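Local coordinates for protein cytochrome c class I (Sideroxydans lithotrophicus, PDB 4XXL) that binds a covalently attached heme c and probably carries electrons as a shuttle in lithoautotrophic growth, at residues L37-N41 / N42-C46; K59-A62 / E63-G67. All coordinates share one frame; numbering follows the deposited sequence.

In the fold
Both contacts are local, and both meet the same heme c. Interaction 1 comes first along the chain. It covers the end of helix 31-40 and the turn into helix 43-46, where two cysteines are bonded to the heme. Interaction 2 follows within helix 58-65, the next helix in the chain, and holds one heme propionate. Their centres are about 19 Å apart, on opposite sides of the centre of the chain, and their nearest atoms stay about 9 Å apart. They do not touch. One contact therefore fixes the heme through its vinyl-derived arms and the other through a carboxylate, within one class I cytochrome c domain.

Interaction 1: residues L37-N41 / N42-C46; sequences LAREN and NCFKC. With HEC (heme c), chain B.
F44 turns its ring back over A38 because CG stands beside its backbone N, anti to the carbonyl carbon (chi1 -71°). C43 has the same kind of first torsion (chi1 -54°), and it sends SG to the heme. A38 CB lies over one face of the F44 ring, 3.8 Å from the ring centroid, in a CH-pi contact offset toward the rim. R39 CG sits at the ring edge, in plane, 3.9 Å from F44 CD2. W113 of helix 104-115 and Y58 also touch F44.

The backbone turns here in a Schellman motif that ends helix 31-40. N42 has positive phi (74°) and is the C-prime residue. C43 N donates a hydrogen bond to A38 O at 3.0 Å, and N42 N makes a weak hydrogen bond to R39 O. N41 ND2 hydrogen-bonds back to L37 O at 3.0 Å, with that oxygen close to the amide plane. K45 NZ hydrogen-bonds to N42 OD1 from above its carbonyl plane, at 3.0 Å. A water donates to both R39 O and N42 OD1.

C43 SG is bonded to heme CAB and C46 SG to heme CAC, each at 1.8 Å. These are the two thioethers of a CXXCH motif, completed by the axial ligand H47. The helix end thus leads directly into two covalent links, which tether the heme covalently to this turn.

Interaction 2: residues K59-A62 / E63-G67; sequences KKVA and EKYRG. With HEC (heme c), chain B.
V61 and Y65 lie side by side, one helical turn apart, and point the same way. V61 CG1 is 4.0 Å from Y65 CD2. The valine has CG1 anti to the backbone N (chi1 174°), which leaves both methyls near the heme: CG1 by the CMA methyl and CG2 by CAA. With CG beside its backbone N (chi1 -81°), Y65 runs its ring edge past V61 O and brings its hydroxyl to the propionate. Y65 OH donates to heme O2A at 2.6 Å.

K64 takes the other oxygen of the same carboxylate. Its chain is fully extended from CB to the amine, and NZ donates to heme O1A at 2.7 Å. Each propionate oxygen thus has its own donor, which should limit rotation of the group, and the lysine charge probably favours its ionised form. A phenylalanine here has no hydroxyl to give O2A, and with K64 alone left on this helix to hold it, the carboxylate would probably be freer to turn.

On another side of the helix, E63 lies across K59. E63 OE2 is 3.3 Å from K59 CE but 4.4 Å from K59 NZ, so the opposite charges are near without forming a salt bridge. The backbone carries regular helical bonds, E63 N to K59 O and K64 N to K60 O, both 2.9 Å.

L75 of helix 71-81 touches both V61 and Y65. Helix 104-115 reaches the same pair through I114 and L115, and W118 packs on A62 and E63. The V61/Y65 side of helix 58-65 thereby faces helices 71-81 and 104-115 and the heme.

Interaction 1: residues L37-N41 / N42-C46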
loop_
_atom_site.group_PDB
_atom_site.type_symbol
_atom_site.label_atom_id
_atom_site.label_comp_id
_atom_site.label_asym_id
_atom_site.label_seq_id
_atom_site.Cartn_x
_atom_site.Cartn_y
_atom_site.Cartn_z
ATOM N N LEU A 37 -8.989 6.516 1.849
ATOM C CA LEU A 37 -8.396 6.373 0.525
ATOM C C LEU A 37 -8.236 4.885 0.122
ATOM O O LEU A 37 -8.478 4.484 -1.038
ATOM C CB LEU A 37 -7.060 7.119 0.473
ATOM C CG LEU A 37 -6.505 7.295 -0.944
ATOM C CD1 LEU A 37 -7.392 8.204 -1.783
ATOM C CD2 LEU A 37 -5.108 7.831 -0.898
ATOM N N ALA A 38 -7.823 4.073 1.098
ATOM C CA ALA A 38 -7.690 2.609 0.870
ATOM C C ALA A 38 -9.056 1.996 0.504
ATOM O O ALA A 38 -9.146 1.214 -0.443
ATOM C CB ALA A 38 -7.097 1.894 2.085
ATOM N N ARG A 39 -10.123 2.359 1.208
ATOM C CA ARG A 39 -11.446 1.816 0.938
ATOM C C ARG A 39 -11.884 2.199 -0.458
ATOM O O ARG A 39 -12.332 1.310 -1.227
ATOM C CB ARG A 39 -12.502 2.332 1.941
ATOM C CG ARG A 39 -12.442 1.676 3.261
ATOM C CD ARG A 39 -13.640 2.036 4.132
ATOM N NE ARG A 39 -13.789 3.463 4.336
ATOM C CZ ARG A 39 -13.375 4.128 5.417
ATOM N NH1 ARG A 39 -12.782 3.526 6.446
ATOM N NH2 ARG A 39 -13.580 5.428 5.454
ATOM N N GLU A 40 -11.704 3.487 -0.787
ATOM C CA GLU A 40 -12.128 4.023 -2.055
ATOM C C GLU A 40 -11.453 3.438 -3.282
ATOM O O GLU A 40 -12.027 3.435 -4.335
ATOM C CB GLU A 40 -11.942 5.568 -2.048
ATOM C CG GLU A 40 -12.932 6.297 -1.158
ATOM C CD GLU A 40 -12.662 7.801 -1.000
ATOM O OE1 GLU A 40 -11.625 8.323 -1.507
ATOM O OE2 GLU A 40 -13.495 8.468 -0.335
ATOM N N ASN A 41 -10.216 2.945 -3.122
ATOM C CA ASN A 41 -9.438 2.442 -4.238
ATOM C C ASN A 41 -9.191 0.940 -4.220
ATOM O O ASN A 41 -8.336 0.402 -4.872
ATOM C CB ASN A 41 -8.158 3.234 -4.310
ATOM C CG ASN A 41 -8.385 4.647 -4.764
ATOM O OD1 ASN A 41 -8.580 4.898 -5.954
ATOM N ND2 ASN A 41 -8.379 5.585 -3.820
ATOM N N ASN A 42 -10.032 0.246 -3.469
ATOM C CA ASN A 42 -10.147 -1.215 -3.452
ATOM C C ASN A 42 -9.008 -1.911 -2.730
ATOM O O ASN A 42 -8.803 -3.118 -2.880
ATOM C CB ASN A 42 -10.347 -1.783 -4.879
ATOM C CG ASN A 42 -11.784 -1.740 -5.337
ATOM O OD1 ASN A 42 -12.698 -1.576 -4.538
ATOM N ND2 ASN A 42 -11.997 -2.011 -6.629
ATOM N N CYS A 43 -8.179 -1.124 -2.060
ATOM C CA CYS A 43 -6.998 -1.682 -1.445
ATOM C C CYS A 43 -7.324 -2.793 -0.471
ATOM O O CYS A 43 -6.623 -3.824 -0.494
ATOM C CB CYS A 43 -6.211 -0.532 -0.772
ATOM S SG CYS A 43 -5.791 0.851 -1.791
ATOM N N PHE A 44 -8.352 -2.623 0.322
ATOM C CA PHE A 44 -8.723 -3.599 1.347
ATOM C C PHE A 44 -9.421 -4.827 0.721
ATOM O O PHE A 44 -9.623 -5.829 1.380
ATOM C CB PHE A 44 -9.584 -2.980 2.402
ATOM C CG PHE A 44 -8.866 -2.010 3.306
ATOM C CD1 PHE A 44 -7.618 -2.250 3.814
ATOM C CD2 PHE A 44 -9.496 -0.828 3.664
ATOM C CE1 PHE A 44 -7.015 -1.342 4.711
ATOM C CE2 PHE A 44 -8.931 0.073 4.538
ATOM C CZ PHE A 44 -7.666 -0.173 5.045
ATOM N N LYS A 45 -9.740 -4.790 -0.563
ATOM C CA LYS A 45 -10.277 -6.024 -1.178
ATOM C C LYS A 45 -9.198 -7.101 -1.258
ATOM O O LYS A 45 -9.504 -8.287 -1.229
ATOM C CB LYS A 45 -10.827 -5.733 -2.568
ATOM C CG LYS A 45 -11.930 -4.710 -2.600
ATOM C CD LYS A 45 -13.084 -5.113 -1.697
ATOM C CE LYS A 45 -14.398 -4.443 -2.046
ATOM N NZ LYS A 45 -14.264 -3.015 -2.353
ATOM N N CYS A 46 -7.953 -6.676 -1.353
ATOM C CA CYS A 46 -6.865 -7.622 -1.432
ATOM C C CYS A 46 -5.905 -7.643 -0.227
ATOM O O CYS A 46 -5.080 -8.528 -0.139
ATOM C CB CYS A 46 -6.086 -7.311 -2.667
ATOM S SG CYS A 46 -6.969 -7.633 -4.228
HETATM FE FE HEC B . -1.505 -4.261 -3.395
HETATM C CHA HEC B . 1.647 -5.691 -3.047
HETATM C CHB HEC B . -0.501 -1.549 -1.509
HETATM C CHC HEC B . -4.450 -2.636 -4.176
HETATM C CHD HEC B . -2.712 -7.131 -4.683
HETATM N NA HEC B . 0.277 -3.724 -2.508
HETATM C C1A HEC B . 1.390 -4.480 -2.419
HETATM C C2A HEC B . 2.299 -3.790 -1.576
HETATM C C3A HEC B . 1.665 -2.650 -1.143
HETATM C C4A HEC B . 0.372 -2.614 -1.733
HETATM C CMA HEC B . 2.170 -1.610 -0.192
HETATM C CAA HEC B . 3.700 -4.306 -1.253
HETATM C CBA HEC B . 4.663 -3.834 -2.318
HETATM C CGA HEC B . 6.116 -4.175 -2.033
HETATM O O1A HEC B . 6.393 -5.041 -1.191
HETATM O O2A HEC B . 7.026 -3.466 -2.578
HETATM N NB HEC B . -2.330 -2.471 -2.936
HETATM C C1B HEC B . -1.751 -1.500 -2.149
HETATM C C2B HEC B . -2.627 -0.375 -2.073
HETATM C C3B HEC B . -3.724 -0.621 -2.809
HETATM C C4B HEC B . -3.545 -1.948 -3.384
HETATM C CMB HEC B . -2.321 0.885 -1.316
HETATM C CAB HEC B . -4.867 0.251 -3.153
HETATM C CBB HEC B . -4.421 1.378 -3.880
HETATM N NC HEC B . -3.301 -4.836 -4.261
HETATM C C1C HEC B . -4.313 -3.959 -4.485
HETATM C C2C HEC B . -5.350 -4.758 -5.008
HETATM C C3C HEC B . -4.956 -6.079 -5.098
HETATM C C4C HEC B . -3.602 -6.067 -4.647
HETATM C CMC HEC B . -6.694 -4.203 -5.302
HETATM C CAC HEC B . -5.786 -7.265 -5.565
HETATM C CBC HEC B . -6.412 -7.207 -6.816
HETATM N ND HEC B . -0.690 -5.975 -3.829
HETATM C C1D HEC B . -1.342 -7.082 -4.329
HETATM C C2D HEC B . -0.407 -8.217 -4.536
HETATM C C3D HEC B . 0.765 -7.791 -4.086
HETATM C C4D HEC B . 0.596 -6.407 -3.603
HETATM C CMD HEC B . -0.764 -9.542 -5.089
HETATM C CAD HEC B . 2.075 -8.594 -4.008
HETATM C CBD HEC B . 2.884 -8.422 -5.260
HETATM C CGD HEC B . 4.211 -9.189 -5.305
HETATM O O1D HEC B . 4.814 -9.585 -4.260
HETATM O O2D HEC B . 4.740 -9.357 -6.436
HETATM O O HOH W 1 -10.995 -1.433 -0.463
HETATM O O HOH W 2 -14.119 0.767 -3.325
#

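Interaction 2: residues K59-A62 / E63-G67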
loop_
_atom_site.group_PDB
_atom_site.type_symbol
_atom_site.label_atom_id
_atom_site.label_comp_id
_atom_site.label_asym_id
_atom_site.label_seq_id
_atom_site.Cartn_x
_atom_site.Cartn_y
_atom_site.Cartn_z
ATOM N N LYS A 59 0.882 -5.143 7.740
ATOM C CA LYS A 59 1.854 -5.412 8.811
ATOM C C LYS A 59 3.094 -6.036 8.234
ATOM O O LYS A 59 4.209 -5.570 8.542
ATOM C CB LYS A 59 1.231 -6.295 9.891
ATOM C CG LYS A 59 2.241 -6.678 10.998
ATOM C CD LYS A 59 1.622 -7.551 12.094
ATOM C CE LYS A 59 2.749 -8.019 13.020
ATOM N NZ LYS A 59 2.309 -7.949 14.435
ATOM N N LYS A 60 2.940 -7.045 7.358
ATOM C CA LYS A 60 4.096 -7.705 6.724
ATOM C C LYS A 60 4.864 -6.763 5.786
ATOM O O LYS A 60 6.081 -6.738 5.742
ATOM C CB LYS A 60 3.608 -8.938 5.957
ATOM C CG LYS A 60 4.690 -9.786 5.280
ATOM C CD LYS A 60 4.133 -11.052 4.649
ATOM C CE LYS A 60 3.888 -12.109 5.719
ATOM N NZ LYS A 60 5.193 -12.657 6.206
ATOM N N VAL A 61 4.130 -5.920 5.087
ATOM C CA VAL A 61 4.795 -4.918 4.259
ATOM C C VAL A 61 5.606 -3.988 5.132
ATOM O O VAL A 61 6.743 -3.589 4.790
ATOM C CB VAL A 61 3.772 -4.076 3.461
ATOM C CG1 VAL A 61 4.464 -2.960 2.718
ATOM C CG2 VAL A 61 3.091 -5.007 2.427
ATOM N N ALA A 62 4.984 -3.456 6.187
ATOM C CA ALA A 62 5.684 -2.534 7.104
ATOM C C ALA A 62 6.952 -3.218 7.617
ATOM O O ALA A 62 8.004 -2.581 7.726
ATOM C CB ALA A 62 4.792 -2.090 8.223
ATOM N N GLU A 63 6.823 -4.498 7.980
ATOM C CA GLU A 63 8.035 -5.257 8.469
ATOM C C GLU A 63 9.108 -5.326 7.374
ATOM O O GLU A 63 10.330 -5.150 7.614
ATOM C CB GLU A 63 7.656 -6.641 8.955
ATOM C CG GLU A 63 6.862 -6.660 10.233
ATOM C CD GLU A 63 6.143 -7.984 10.530
ATOM O OE1 GLU A 63 5.925 -8.866 9.644
ATOM O OE2 GLU A 63 5.740 -8.125 11.709
ATOM N N LYS A 64 8.707 -5.610 6.136
ATOM C CA LYS A 64 9.648 -5.708 5.050
ATOM C C LYS A 64 10.413 -4.426 4.829
ATOM O O LYS A 64 11.589 -4.434 4.600
ATOM C CB LYS A 64 8.882 -6.051 3.775
ATOM C CG LYS A 64 9.680 -5.800 2.530
ATOM C CD LYS A 64 8.968 -6.352 1.277
ATOM C CE LYS A 64 9.650 -5.862 0.019
ATOM N NZ LYS A 64 8.900 -6.123 -1.241
ATOM N N TYR A 65 9.734 -3.304 5.022
ATOM C CA TYR A 65 10.362 -2.044 4.711
ATOM C C TYR A 65 10.913 -1.308 5.946
ATOM O O TYR A 65 11.507 -0.247 5.781
ATOM C CB TYR A 65 9.347 -1.087 4.022
ATOM C CG TYR A 65 9.246 -1.433 2.549
ATOM C CD1 TYR A 65 10.146 -0.877 1.650
ATOM C CD2 TYR A 65 8.311 -2.341 2.059
ATOM C CE1 TYR A 65 10.119 -1.225 0.307
ATOM C CE2 TYR A 65 8.278 -2.688 0.708
ATOM C CZ TYR A 65 9.181 -2.128 -0.164
ATOM O OH TYR A 65 9.140 -2.467 -1.509
ATOM N N ARG A 66 10.818 -1.911 7.117
ATOM C CA ARG A 66 11.198 -1.215 8.362
ATOM C C ARG A 66 12.646 -0.778 8.247
ATOM O O ARG A 66 13.546 -1.606 7.923
ATOM C CB ARG A 66 10.992 -2.146 9.575
ATOM C CG ARG A 66 11.093 -1.399 10.912
ATOM C CD ARG A 66 10.644 -2.238 12.065
ATOM N NE ARG A 66 11.510 -3.388 12.207
ATOM C CZ ARG A 66 11.207 -4.428 12.990
ATOM N NH1 ARG A 66 10.135 -4.409 13.726
ATOM N NH2 ARG A 66 12.049 -5.431 13.082
ATOM N N GLY A 67 12.891 0.494 8.544
ATOM C CA GLY A 67 14.218 1.123 8.510
ATOM C C GLY A 67 14.723 1.574 7.176
ATOM O O GLY A 67 15.704 2.302 7.114
HETATM FE FE HEC B . -1.505 -4.261 -3.395
HETATM C CHA HEC B . 1.647 -5.691 -3.047
HETATM C CHB HEC B . -0.501 -1.549 -1.509
HETATM C CHC HEC B . -4.450 -2.636 -4.176
HETATM C CHD HEC B . -2.712 -7.131 -4.683
HETATM N NA HEC B . 0.277 -3.724 -2.508
HETATM C C1A HEC B . 1.390 -4.480 -2.419
HETATM C C2A HEC B . 2.299 -3.790 -1.576
HETATM C C3A HEC B . 1.665 -2.650 -1.143
HETATM C C4A HEC B . 0.372 -2.614 -1.733
HETATM C CMA HEC B . 2.170 -1.610 -0.192
HETATM C CAA HEC B . 3.700 -4.306 -1.253
HETATM C CBA HEC B . 4.663 -3.834 -2.318
HETATM C CGA HEC B . 6.116 -4.175 -2.033
HETATM O O1A HEC B . 6.393 -5.041 -1.191
HETATM O O2A HEC B . 7.026 -3.466 -2.578
HETATM N NB HEC B . -2.330 -2.471 -2.936
HETATM C C1B HEC B . -1.751 -1.500 -2.149
HETATM C C2B HEC B . -2.627 -0.375 -2.073
HETATM C C3B HEC B . -3.724 -0.621 -2.809
HETATM C C4B HEC B . -3.545 -1.948 -3.384
HETATM C CMB HEC B . -2.321 0.885 -1.316
HETATM C CAB HEC B . -4.867 0.251 -3.153
HETATM C CBB HEC B . -4.421 1.378 -3.880
HETATM N NC HEC B . -3.301 -4.836 -4.261
HETATM C C1C HEC B . -4.313 -3.959 -4.485
HETATM C C2C HEC B . -5.350 -4.758 -5.008
HETATM C C3C HEC B . -4.956 -6.079 -5.098
HETATM C C4C HEC B . -3.602 -6.067 -4.647
HETATM C CMC HEC B . -6.694 -4.203 -5.302
HETATM C CAC HEC B . -5.786 -7.265 -5.565
HETATM C CBC HEC B . -6.412 -7.207 -6.816
HETATM N ND HEC B . -0.690 -5.975 -3.829
HETATM C C1D HEC B . -1.342 -7.082 -4.329
HETATM C C2D HEC B . -0.407 -8.217 -4.536
HETATM C C3D HEC B . 0.765 -7.791 -4.086
HETATM C C4D HEC B . 0.596 -6.407 -3.603
HETATM C CMD HEC B . -0.764 -9.542 -5.089
HETATM C CAD HEC B . 2.075 -8.594 -4.008
HETATM C CBD HEC B . 2.884 -8.422 -5.260
HETATM C CGD HEC B . 4.211 -9.189 -5.305
HETATM O O1D HEC B . 4.814 -9.585 -4.260
HETATM O O2D HEC B . 4.740 -9.357 -6.436
#